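Local coordinates for protein (R)-specific secondary-alkylsulfatase (Pseudomonas sp., PDB 4AXH) that hydrolyses (R)-secondary-alkyl sulfates to (S)-alcohols and sulfate with inversion of configuration, using two zinc ions, at residues Y510-N514 with A515-N519. Numbering follows the deposited sequence.
Sequences YQTEN and ALWRN
Arg518 NH2 lies at the edge of the Tyr510 ring, in its plane, 3.9 Å from Tyr510 CD1. Ring and guanidinium planes are turned 40° apart. A water sits in plane at the guanidinium edge. It accepts from Arg518 NH1 and lies 2.6 Å from Thr512 O, to which it probably donates, though other acceptors are in reach. It can join the arginine to the turn. The Asn514 and Trp517 side chains cross at about a right angle, with amide and indole planes 48° apart; Asn514 CG is 3.4 Å from Trp517 CD1.

Asn514 is the N-cap of helix 515-529. With CG anti to the backbone N (chi1 -167°), Asn514 OD1 accepts from Trp517 N at 2.7 Å and, weakly, from Leu516 N. Asn514 O takes Arg518 N at 3.0 Å, the first regular helical bond. Before the cap, Thr512 OG1 accepts from Asn514 N at 3.2 Å, an ST turn. Thr512 CG2 packs against the Arg518 backbone.

Arg518 NE and NH1 also bond Ala243 O and Thr100 O. Leu516 reaches the sulfate-binding residues Tyr417 and Asn318, and Trp517 packs on Asp443 of the second subunit. Asn514 OD1 thus gives first-turn N-H groups an acceptor, Trp517 N more firmly than Leu516 N, where the chain turns between two helices of the dimerisation region, beside the sulfate site.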
loop_
_atom_site.group_PDB
_atom_site.type_symbol
_atom_site.label_atom_id
_atom_site.label_comp_id
_atom_site.label_asym_id
_atom_site.label_seq_id
_atom_site.Cartn_x
_atom_site.Cartn_y
_atom_site.Cartn_z
ATOM N N TYR A 510 -29.863 4.083 1.521
ATOM C CA TYR A 510 -31.020 3.939 0.638
ATOM C C TYR A 510 -30.649 4.357 -0.792
ATOM O O TYR A 510 -31.240 3.867 -1.744
ATOM C CB TYR A 510 -32.193 4.824 1.118
ATOM C CG TYR A 510 -32.874 4.411 2.412
ATOM C CD1 TYR A 510 -32.835 3.091 2.859
ATOM C CD2 TYR A 510 -33.597 5.332 3.170
ATOM C CE1 TYR A 510 -33.471 2.704 4.041
ATOM C CE2 TYR A 510 -34.210 4.962 4.371
ATOM C CZ TYR A 510 -34.143 3.645 4.803
ATOM O OH TYR A 510 -34.750 3.251 5.973
ATOM N N GLN A 511 -29.663 5.263 -0.927
ATOM C CA GLN A 511 -29.227 5.856 -2.187
ATOM C C GLN A 511 -28.141 5.098 -2.941
ATOM O O GLN A 511 -28.193 5.056 -4.169
ATOM C CB GLN A 511 -28.794 7.335 -1.977
ATOM C CG GLN A 511 -29.950 8.339 -1.904
ATOM C CD GLN A 511 -29.478 9.746 -1.650
ATOM O OE1 GLN A 511 -28.328 10.123 -1.957
ATOM N NE2 GLN A 511 -30.371 10.569 -1.093
ATOM N N THR A 512 -27.126 4.575 -2.229
ATOM C CA THR A 512 -25.962 3.868 -2.804
ATOM C C THR A 512 -26.242 2.575 -3.554
ATOM O O THR A 512 -27.003 1.714 -3.083
ATOM C CB THR A 512 -24.825 3.710 -1.812
ATOM O OG1 THR A 512 -23.685 3.233 -2.516
ATOM C CG2 THR A 512 -25.152 2.748 -0.672
ATOM N N GLU A 513 -25.562 2.443 -4.711
ATOM C CA GLU A 513 -25.565 1.301 -5.626
ATOM C C GLU A 513 -24.702 0.164 -5.049
ATOM O O GLU A 513 -24.950 -1.019 -5.319
ATOM C CB GLU A 513 -24.980 1.768 -6.969
ATOM C CG GLU A 513 -24.641 0.668 -7.945
ATOM C CD GLU A 513 -24.454 1.144 -9.361
ATOM O OE1 GLU A 513 -23.820 2.208 -9.549
ATOM O OE2 GLU A 513 -24.950 0.452 -10.282
ATOM N N ASN A 514 -23.689 0.546 -4.269
ATOM C CA ASN A 514 -22.726 -0.335 -3.639
ATOM C C ASN A 514 -23.306 -1.072 -2.450
ATOM O O ASN A 514 -23.811 -0.453 -1.514
ATOM C CB ASN A 514 -21.481 0.455 -3.253
ATOM C CG ASN A 514 -20.340 -0.445 -2.893
ATOM O OD1 ASN A 514 -20.325 -1.041 -1.818
ATOM N ND2 ASN A 514 -19.377 -0.587 -3.799
ATOM N N ALA A 515 -23.210 -2.400 -2.490
ATOM C CA ALA A 515 -23.737 -3.285 -1.459
ATOM C C ALA A 515 -22.955 -3.192 -0.174
ATOM O O ALA A 515 -23.555 -3.228 0.892
ATOM C CB ALA A 515 -23.751 -4.705 -1.950
ATOM N N LEU A 516 -21.627 -3.052 -0.260
ATOM C CA LEU A 516 -20.746 -2.939 0.899
ATOM C C LEU A 516 -20.975 -1.580 1.546
ATOM O O LEU A 516 -21.085 -1.503 2.759
ATOM C CB LEU A 516 -19.281 -3.148 0.462
ATOM C CG LEU A 516 -18.744 -4.610 0.442
ATOM C CD1 LEU A 516 -19.768 -5.627 0.009
ATOM C CD2 LEU A 516 -17.537 -4.757 -0.422
ATOM N N TRP A 517 -21.155 -0.512 0.741
ATOM C CA TRP A 517 -21.433 0.833 1.259
ATOM C C TRP A 517 -22.775 0.824 1.951
ATOM O O TRP A 517 -22.913 1.449 2.994
ATOM C CB TRP A 517 -21.404 1.868 0.137
ATOM C CG TRP A 517 -20.018 2.278 -0.322
ATOM C CD1 TRP A 517 -18.937 1.463 -0.523
ATOM C CD2 TRP A 517 -19.622 3.592 -0.781
ATOM N NE1 TRP A 517 -17.863 2.205 -0.969
ATOM C CE2 TRP A 517 -18.260 3.510 -1.155
ATOM C CE3 TRP A 517 -20.270 4.842 -0.845
ATOM C CZ2 TRP A 517 -17.527 4.638 -1.554
ATOM C CZ3 TRP A 517 -19.557 5.937 -1.267
ATOM C CH2 TRP A 517 -18.197 5.835 -1.608
ATOM N N ARG A 518 -23.752 0.080 1.409
ATOM C CA ARG A 518 -25.076 -0.047 2.023
ATOM C C ARG A 518 -24.986 -0.779 3.369
ATOM O O ARG A 518 -25.604 -0.324 4.335
ATOM C CB ARG A 518 -26.129 -0.683 1.088
ATOM C CG ARG A 518 -27.521 -0.583 1.700
ATOM C CD ARG A 518 -28.546 -1.483 1.057
ATOM N NE ARG A 518 -29.829 -1.440 1.763
ATOM C CZ ARG A 518 -30.826 -0.615 1.449
ATOM N NH1 ARG A 518 -30.677 0.287 0.485
ATOM N NH2 ARG A 518 -31.974 -0.674 2.108
ATOM N N ASN A 519 -24.207 -1.887 3.444
ATOM C CA ASN A 519 -23.991 -2.631 4.686
ATOM C C ASN A 519 -23.293 -1.742 5.736
ATOM O O ASN A 519 -23.664 -1.789 6.901
ATOM C CB ASN A 519 -23.171 -3.882 4.433
ATOM C CG ASN A 519 -23.854 -4.994 3.655
ATOM O OD1 ASN A 519 -25.071 -5.174 3.707
ATOM N ND2 ASN A 519 -23.069 -5.828 2.966
HETATM O O HOH W 1 -29.300 1.106 -2.016
#